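Local coordinates for protein diol-dehydratase (Roseburia inulinivorans, PDB 5I2A) that probably acts as a B12-independent, glycyl radical lyase that dehydrates 1,2-propanediol, at residues E104-A108 and D109-I113; G581-K584 and K585-M589; T823-S826 and K827-D831. One frame throughout, in Å; residues are numbered along the deposited sequence.

Three short-range contacts illustrate how side chains a few residues apart serve a loop, a helix and a helix start. Each is partly buried. In contact 1 an arginine grips a backbone carbonyl across a turn of the loop between helices 94-97 and 115-125; contact 2 is the regular repeat of helix 580-588, with a leucine side and charged residues on others; contact 3 is the start of helix 827-835, where a leucine pair and a glutamine tie the first turn to the residues before it. Contacts 1 and 3 lie nearer the chain's centre and touch, Ser107 O packing on Ser826 CB at 3.7 Å. Contact 2 is peripheral, its centre about 39 Å from that of contact 1.

Contact 1 of 3, residues E104-A108 and D109-I113; sequences ETRSA and DPFYI
Arg106 turns its guanidinium back onto the main chain of Asp109, and both of its bonds across this turn end on one atom. Arg106 NE (3.1 Å) and NH2 (3.0 Å) donate side-on to Asp109 O, which lies close to the guanidinium plane; seen from the carbonyl, both nitrogens come from the same face, NE well above the plane and NH2 tilted by 33°. The first torsion, chi1 67°, places CG between the backbone N and the carbonyl carbon, and the extended chain beyond it runs NE over to the carbonyl. A weak bond from NE to Ala108 O adds to the grip. The turn belongs to the loop between helices 94-97 and 115-125, and Arg106 also packs on helix 332-335. Its NH1 bonds Glu99, in a salt bridge, and Arg330 O, while backbone amides of Gly340 and Tyr341 hold the Asp109 carboxylate.

Packing adds to this: Pro110 CB rests on Glu104 O at 3.4 Å, and Glu104 CA makes a CH...O contact with Phe111 O. The Glu104 carboxylate stands alongside Tyr112, its plane at 88° to the ring, with Glu104 OE1 at the ring edge 3.5 Å from Tyr112 CD1. Water 1 donates to Glu104 OE1 and accepts from Ile113 N.

A leucine in place of Arg106 would probably leave Asp109 O without its two donors and Glu99 without this salt-bridge partner. Across the turn, then, a charged side chain serves a backbone carbonyl.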
loop_
_atom_site.group_PDB
_atom_site.type_symbol
_atom_site.label_atom_id
_atom_site.label_comp_id
_atom_site.label_asym_id
_atom_site.label_seq_id
_atom_site.Cartn_x
_atom_site.Cartn_y
_atom_site.Cartn_z
ATOM N N GLU A 104 37.089 1.293 -8.028
ATOM C CA GLU A 104 38.135 2.320 -7.998
ATOM C C GLU A 104 38.823 2.480 -9.351
ATOM O O GLU A 104 39.309 3.552 -9.677
ATOM C CB GLU A 104 39.190 2.017 -6.918
ATOM C CG GLU A 104 40.269 3.107 -6.804
ATOM C CD GLU A 104 41.254 2.888 -5.664
ATOM O OE1 GLU A 104 41.004 2.037 -4.792
ATOM O OE2 GLU A 104 42.280 3.589 -5.636
ATOM N N THR A 105 38.852 1.422 -10.147
ATOM C CA THR A 105 39.592 1.459 -11.398
ATOM C C THR A 105 38.727 1.125 -12.599
ATOM O O THR A 105 39.250 0.863 -13.666
ATOM C CB THR A 105 40.764 0.469 -11.363
ATOM O OG1 THR A 105 40.257 -0.832 -11.053
ATOM C CG2 THR A 105 41.789 0.877 -10.293
ATOM N N ARG A 106 37.407 1.108 -12.430
ATOM C CA ARG A 106 36.535 0.791 -13.553
ATOM C C ARG A 106 36.614 1.893 -14.608
ATOM O O ARG A 106 37.001 3.018 -14.318
ATOM C CB ARG A 106 35.082 0.586 -13.092
ATOM C CG ARG A 106 34.396 1.844 -12.567
ATOM C CD ARG A 106 32.995 1.542 -12.014
ATOM N NE ARG A 106 32.225 2.763 -11.813
ATOM C CZ ARG A 106 30.964 2.794 -11.405
ATOM N NH1 ARG A 106 30.325 1.656 -11.137
ATOM N NH2 ARG A 106 30.341 3.961 -11.274
ATOM N N SER A 107 36.232 1.560 -15.832
ATOM C CA SER A 107 36.435 2.448 -16.967
ATOM C C SER A 107 35.464 3.640 -17.011
ATOM O O SER A 107 35.796 4.683 -17.574
ATOM C CB SER A 107 36.324 1.654 -18.262
ATOM O OG SER A 107 35.028 1.113 -18.392
ATOM N N ALA A 108 34.272 3.496 -16.437
ATOM C CA ALA A 108 33.339 4.630 -16.401
ATOM C C ALA A 108 33.064 5.106 -14.981
ATOM O O ALA A 108 32.689 4.312 -14.125
ATOM C CB ALA A 108 32.040 4.266 -17.092
ATOM N N ASP A 109 33.252 6.404 -14.744
ATOM C CA ASP A 109 32.963 7.030 -13.455
ATOM C C ASP A 109 33.489 6.212 -12.253
ATOM O O ASP A 109 32.704 5.757 -11.427
ATOM C CB ASP A 109 31.440 7.259 -13.292
ATOM C CG ASP A 109 30.886 8.374 -14.217
ATOM O OD1 ASP A 109 31.530 8.724 -15.231
ATOM O OD2 ASP A 109 29.777 8.886 -13.933
ATOM N N PRO A 110 34.819 6.038 -12.149
ATOM C CA PRO A 110 35.358 5.304 -10.997
ATOM C C PRO A 110 35.170 6.060 -9.677
ATOM O O PRO A 110 35.090 7.288 -9.672
ATOM C CB PRO A 110 36.849 5.156 -11.336
ATOM C CG PRO A 110 37.148 6.376 -12.242
ATOM C CD PRO A 110 35.880 6.515 -13.063
ATOM N N PHE A 111 35.081 5.318 -8.577
ATOM C CA PHE A 111 34.987 5.878 -7.229
ATOM C C PHE A 111 35.956 5.152 -6.294
ATOM O O PHE A 111 36.054 3.927 -6.345
ATOM C CB PHE A 111 33.572 5.736 -6.647
ATOM C CG PHE A 111 32.572 6.734 -7.153
ATOM C CD1 PHE A 111 31.956 6.562 -8.383
ATOM C CD2 PHE A 111 32.204 7.813 -6.371
ATOM C CE1 PHE A 111 31.001 7.467 -8.842
ATOM C CE2 PHE A 111 31.261 8.732 -6.830
ATOM C CZ PHE A 111 30.659 8.552 -8.072
ATOM N N TYR A 112 36.639 5.887 -5.422
ATOM C CA TYR A 112 37.435 5.244 -4.381
ATOM C C TYR A 112 36.532 4.770 -3.253
ATOM O O TYR A 112 35.586 5.449 -2.892
ATOM C CB TYR A 112 38.512 6.192 -3.829
ATOM C CG TYR A 112 39.185 5.678 -2.562
ATOM C CD1 TYR A 112 40.038 4.582 -2.593
ATOM C CD2 TYR A 112 38.966 6.293 -1.343
ATOM C CE1 TYR A 112 40.660 4.110 -1.428
ATOM C CE2 TYR A 112 39.572 5.833 -0.179
ATOM C CZ TYR A 112 40.418 4.745 -0.230
ATOM O OH TYR A 112 41.012 4.308 0.926
ATOM N N ILE A 113 36.812 3.588 -2.717
ATOM C CA ILE A 113 36.130 3.126 -1.520
ATOM C C ILE A 113 37.125 2.411 -0.590
ATOM O O ILE A 113 37.850 1.511 -1.008
ATOM C CB ILE A 113 34.923 2.204 -1.866
ATOM C CG1 ILE A 113 34.182 1.781 -0.596
ATOM C CG2 ILE A 113 35.357 0.993 -2.690
ATOM C CD1 ILE A 113 32.878 0.985 -0.875
HETATM O O HOH W 1 38.683 1.315 -3.690
#

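Contact 2 of 3, residues G581-K584 and K585-M589; sequences GELK and KALEM
Leu583 and Leu587, one turn apart, meet through CG of the first and CD1 of the second at 4.3 Å. Leu587 CG also lies close over Leu583 O, 3.2 Å away, because chi1 of -65° swings it beside its own backbone N and back toward the preceding turn. On another side of the helix Lys584 and Glu588 cross at an angle. The lysine chain is fully extended, and it is its CE methylene, not its ammonium, that comes nearest the carboxylate, 3.5 Å from Glu588 OE2. Lys584 NZ remains 4.6 Å from Glu588 OE2, too far for a salt bridge, so any attraction between the charges is probably modest. Glu588 CG packs at 3.3 Å on Lys584 O.

Behind these side chains stands the main chain. Lys585 N, Ala586 N, Leu587 N and Glu588 N donate in turn to Gly581 O, Glu582 O, Leu583 O and Lys584 O; the shortest of the four, Ala586 N to Glu582 O, is 2.7 Å. Leu587 N approaches Leu583 O nearly end-on, with a C=O...N angle of 161°.

Further out, Phe466 of helix 459-467 packs against both leucines and Lys584, and Leu583 also reaches helix 558-574. Helix 637-651 covers a different side, where Glu582 makes a salt bridge with Arg642, Lys585 NZ bonds Tyr643 OH and Ala586 touches the same tyrosine. The pattern is that of a short amphipathic alpha helix, taken almost whole and ending at Glu588, with i to i+4 bonds and Met589 the first residue to leave helical geometry.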
loop_
_atom_site.group_PDB
_atom_site.type_symbol
_atom_site.label_atom_id
_atom_site.label_comp_id
_atom_site.label_asym_id
_atom_site.label_seq_id
_atom_site.Cartn_x
_atom_site.Cartn_y
_atom_site.Cartn_z
ATOM N N GLY A 581 17.613 -12.250 -48.510
ATOM C CA GLY A 581 18.466 -13.246 -47.892
ATOM C C GLY A 581 19.916 -12.819 -47.814
ATOM O O GLY A 581 20.596 -13.101 -46.830
ATOM N N GLU A 582 20.394 -12.157 -48.864
ATOM C CA GLU A 582 21.750 -11.610 -48.873
ATOM C C GLU A 582 21.945 -10.563 -47.789
ATOM O O GLU A 582 22.949 -10.564 -47.076
ATOM C CB GLU A 582 22.072 -10.971 -50.218
ATOM C CG GLU A 582 22.294 -11.937 -51.347
ATOM C CD GLU A 582 22.735 -11.218 -52.601
ATOM O OE1 GLU A 582 23.909 -11.383 -52.979
ATOM O OE2 GLU A 582 21.908 -10.479 -53.189
ATOM N N LEU A 583 20.980 -9.657 -47.700
ATOM C CA LEU A 583 21.025 -8.589 -46.720
ATOM C C LEU A 583 21.057 -9.200 -45.331
ATOM O O LEU A 583 21.909 -8.858 -44.526
ATOM C CB LEU A 583 19.828 -7.643 -46.877
ATOM C CG LEU A 583 19.854 -6.432 -45.938
ATOM C CD1 LEU A 583 21.200 -5.696 -46.046
ATOM C CD2 LEU A 583 18.687 -5.484 -46.227
ATOM N N LYS A 584 20.147 -10.137 -45.077
ATOM C CA LYS A 584 20.061 -10.779 -43.769
ATOM C C LYS A 584 21.382 -11.437 -43.399
ATOM O O LYS A 584 21.869 -11.317 -42.283
ATOM C CB LYS A 584 18.939 -11.823 -43.739
ATOM C CG LYS A 584 18.859 -12.572 -42.400
ATOM C CD LYS A 584 17.802 -13.663 -42.428
ATOM C CE LYS A 584 17.843 -14.529 -41.167
ATOM N NZ LYS A 584 16.780 -15.571 -41.254
ATOM N N LYS A 585 21.972 -12.124 -44.361
ATOM C CA LYS A 585 23.180 -12.869 -44.101
ATOM C C LYS A 585 24.379 -11.907 -43.999
ATOM O O LYS A 585 25.248 -12.078 -43.146
ATOM C CB LYS A 585 23.344 -13.933 -45.193
ATOM C CG LYS A 585 24.553 -14.827 -45.096
ATOM C CD LYS A 585 24.664 -15.650 -43.826
ATOM C CE LYS A 585 25.701 -16.754 -44.023
ATOM N NZ LYS A 585 27.029 -16.168 -44.402
ATOM N N ALA A 586 24.401 -10.864 -44.824
ATOM C CA ALA A 586 25.458 -9.852 -44.718
ATOM C C ALA A 586 25.470 -9.203 -43.327
ATOM O O ALA A 586 26.532 -8.987 -42.741
ATOM C CB ALA A 586 25.297 -8.782 -45.805
ATOM N N LEU A 587 24.287 -8.906 -42.799
ATOM C CA LEU A 587 24.182 -8.328 -41.462
ATOM C C LEU A 587 24.731 -9.285 -40.405
ATOM O O LEU A 587 25.504 -8.879 -39.531
ATOM C CB LEU A 587 22.723 -7.953 -41.146
ATOM C CG LEU A 587 22.135 -6.837 -42.025
ATOM C CD1 LEU A 587 20.646 -6.669 -41.758
ATOM C CD2 LEU A 587 22.851 -5.503 -41.813
ATOM N N GLU A 588 24.351 -10.556 -40.495
ATOM C CA GLU A 588 24.836 -11.554 -39.557
ATOM C C GLU A 588 26.359 -11.619 -39.550
ATOM O O GLU A 588 26.966 -11.791 -38.500
ATOM C CB GLU A 588 24.259 -12.932 -39.891
ATOM C CG GLU A 588 22.766 -13.060 -39.636
ATOM C CD GLU A 588 22.187 -14.364 -40.175
ATOM O OE1 GLU A 588 22.885 -15.049 -40.950
ATOM O OE2 GLU A 588 21.041 -14.701 -39.817
ATOM N N MET A 589 26.961 -11.453 -40.726
ATOM C CA MET A 589 28.410 -11.542 -40.893
ATOM C C MET A 589 29.130 -10.182 -40.845
ATOM O O MET A 589 30.290 -10.067 -41.271
ATOM C CB MET A 589 28.732 -12.245 -42.220
ATOM C CG MET A 589 28.245 -13.679 -42.303
ATOM S SD MET A 589 29.029 -14.682 -41.037
ATOM C CE MET A 589 30.744 -14.280 -41.273
#

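Contact 3 of 3, residues T823-S826 and K827-D831; sequences TTLS and KSLQD
Leu825 and Leu829 make the apolar part of this contact. Both methyls of Leu825, CD1 and CD2, bear on one methyl of Leu829, CD2, at 3.9 Å each. The side chains cross at an angle and start differently: Leu829 holds CG anti to its backbone N (chi1 178°), whereas in Leu825 CG is anti to the carbonyl carbon (chi1 -55°). Val815 lies against Leu825, and Val700 of helix 699-703 against Leu829, so other parts of the chain pack against the pair.

Ser826 occupies the N-cap position, and helix 827-835 begins directly after it. This helix follows strand 819-821 through a short connection, a few residues after Gly817, the predicted glycyl radical position. The Ser826 carbonyl accepts a helical bond from Gln830 N at 2.9 Å, almost straight at the hydrogen. Ser826 OG lies 3.2 Å from Ser828 OG.

Among the polar side chains, Gln830 reaches back past the cap with an extended chain, CG set beside its own backbone N (chi1 -69°). Gln830 CG sits 3.3 Å from Ser826 O, and NE2 ends near Thr823 CA. Outside the turn, NE2 donates to Phe822 O and OE1 accepts from Gln802 NE2. Lys827, the first residue of the helix, reaches one turn on to Asp831 in a salt bridge: Lys827 NZ lies 3.0 Å from Asp831 OD2, which accepts on its syn lone pair, while the bond from NZ to OD1 is weak. Asp831 OD1 also accepts from Gln802 NE2.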
loop_
_atom_site.group_PDB
_atom_site.type_symbol
_atom_site.label_atom_id
_atom_site.label_comp_id
_atom_site.label_asym_id
_atom_site.label_seq_id
_atom_site.Cartn_x
_atom_site.Cartn_y
_atom_site.Cartn_z
ATOM N N THR A 823 38.344 14.140 -20.316
ATOM C CA THR A 823 39.264 13.108 -19.865
ATOM C C THR A 823 38.680 12.293 -18.705
ATOM O O THR A 823 39.355 11.422 -18.192
ATOM C CB THR A 823 40.651 13.678 -19.437
ATOM O OG1 THR A 823 40.504 14.565 -18.326
ATOM C CG2 THR A 823 41.319 14.422 -20.593
ATOM N N THR A 824 37.442 12.565 -18.287
ATOM C CA THR A 824 36.778 11.657 -17.340
ATOM C C THR A 824 35.888 10.663 -18.079
ATOM O O THR A 824 35.234 9.832 -17.464
ATOM C CB THR A 824 35.907 12.394 -16.284
ATOM O OG1 THR A 824 34.779 13.014 -16.920
ATOM C CG2 THR A 824 36.718 13.437 -15.531
ATOM N N LEU A 825 35.848 10.765 -19.398
ATOM C CA LEU A 825 35.046 9.857 -20.203
ATOM C C LEU A 825 35.894 8.696 -20.717
ATOM O O LEU A 825 37.092 8.862 -20.972
ATOM C CB LEU A 825 34.416 10.605 -21.377
ATOM C CG LEU A 825 33.590 11.838 -21.007
ATOM C CD1 LEU A 825 32.944 12.439 -22.241
ATOM C CD2 LEU A 825 32.518 11.498 -19.950
ATOM N N SER A 826 35.268 7.533 -20.887
ATOM C CA SER A 826 35.958 6.345 -21.381
ATOM C C SER A 826 36.307 6.503 -22.849
ATOM O O SER A 826 35.715 7.324 -23.552
ATOM C CB SER A 826 35.094 5.093 -21.203
ATOM O OG SER A 826 34.053 5.078 -22.165
ATOM N N LYS A 827 37.248 5.691 -23.320
ATOM C CA LYS A 827 37.664 5.751 -24.716
ATOM C C LYS A 827 36.500 5.562 -25.692
ATOM O O LYS A 827 36.410 6.259 -26.706
ATOM C CB LYS A 827 38.738 4.700 -25.006
ATOM C CG LYS A 827 39.164 4.719 -26.458
ATOM C CD LYS A 827 40.209 3.665 -26.783
ATOM C CE LYS A 827 40.334 3.504 -28.300
ATOM N NZ LYS A 827 40.487 4.835 -28.978
ATOM N N SER A 828 35.615 4.614 -25.407
ATOM C CA SER A 828 34.518 4.356 -26.335
ATOM C C SER A 828 33.572 5.570 -26.440
ATOM O O SER A 828 33.075 5.890 -27.518
ATOM C CB SER A 828 33.752 3.088 -25.934
ATOM O OG SER A 828 33.157 3.223 -24.658
ATOM N N LEU A 829 33.330 6.255 -25.332
ATOM C CA LEU A 829 32.465 7.436 -25.381
ATOM C C LEU A 829 33.197 8.608 -26.042
ATOM O O LEU A 829 32.631 9.314 -26.865
ATOM C CB LEU A 829 31.981 7.812 -23.979
ATOM C CG LEU A 829 31.102 9.064 -23.878
ATOM C CD1 LEU A 829 29.903 8.986 -24.811
ATOM C CD2 LEU A 829 30.647 9.235 -22.447
ATOM N N GLN A 830 34.463 8.800 -25.681
ATOM C CA GLN A 830 35.297 9.797 -26.356
ATOM C C GLN A 830 35.302 9.585 -27.863
ATOM O O GLN A 830 35.147 10.531 -28.623
ATOM C CB GLN A 830 36.736 9.749 -25.846
ATOM C CG GLN A 830 36.950 10.208 -24.411
ATOM C CD GLN A 830 38.419 10.104 -24.023
ATOM O OE1 GLN A 830 39.178 9.402 -24.681
ATOM N NE2 GLN A 830 38.818 10.789 -22.957
ATOM N N ASP A 831 35.485 8.338 -28.294
ATOM C CA ASP A 831 35.494 8.040 -29.725
ATOM C C ASP A 831 34.164 8.387 -30.391
ATOM O O ASP A 831 34.146 8.845 -31.524
ATOM C CB ASP A 831 35.810 6.566 -29.988
ATOM C CG ASP A 831 37.260 6.200 -29.673
ATOM O OD1 ASP A 831 38.094 7.109 -29.465
ATOM O OD2 ASP A 831 37.558 4.990 -29.664
#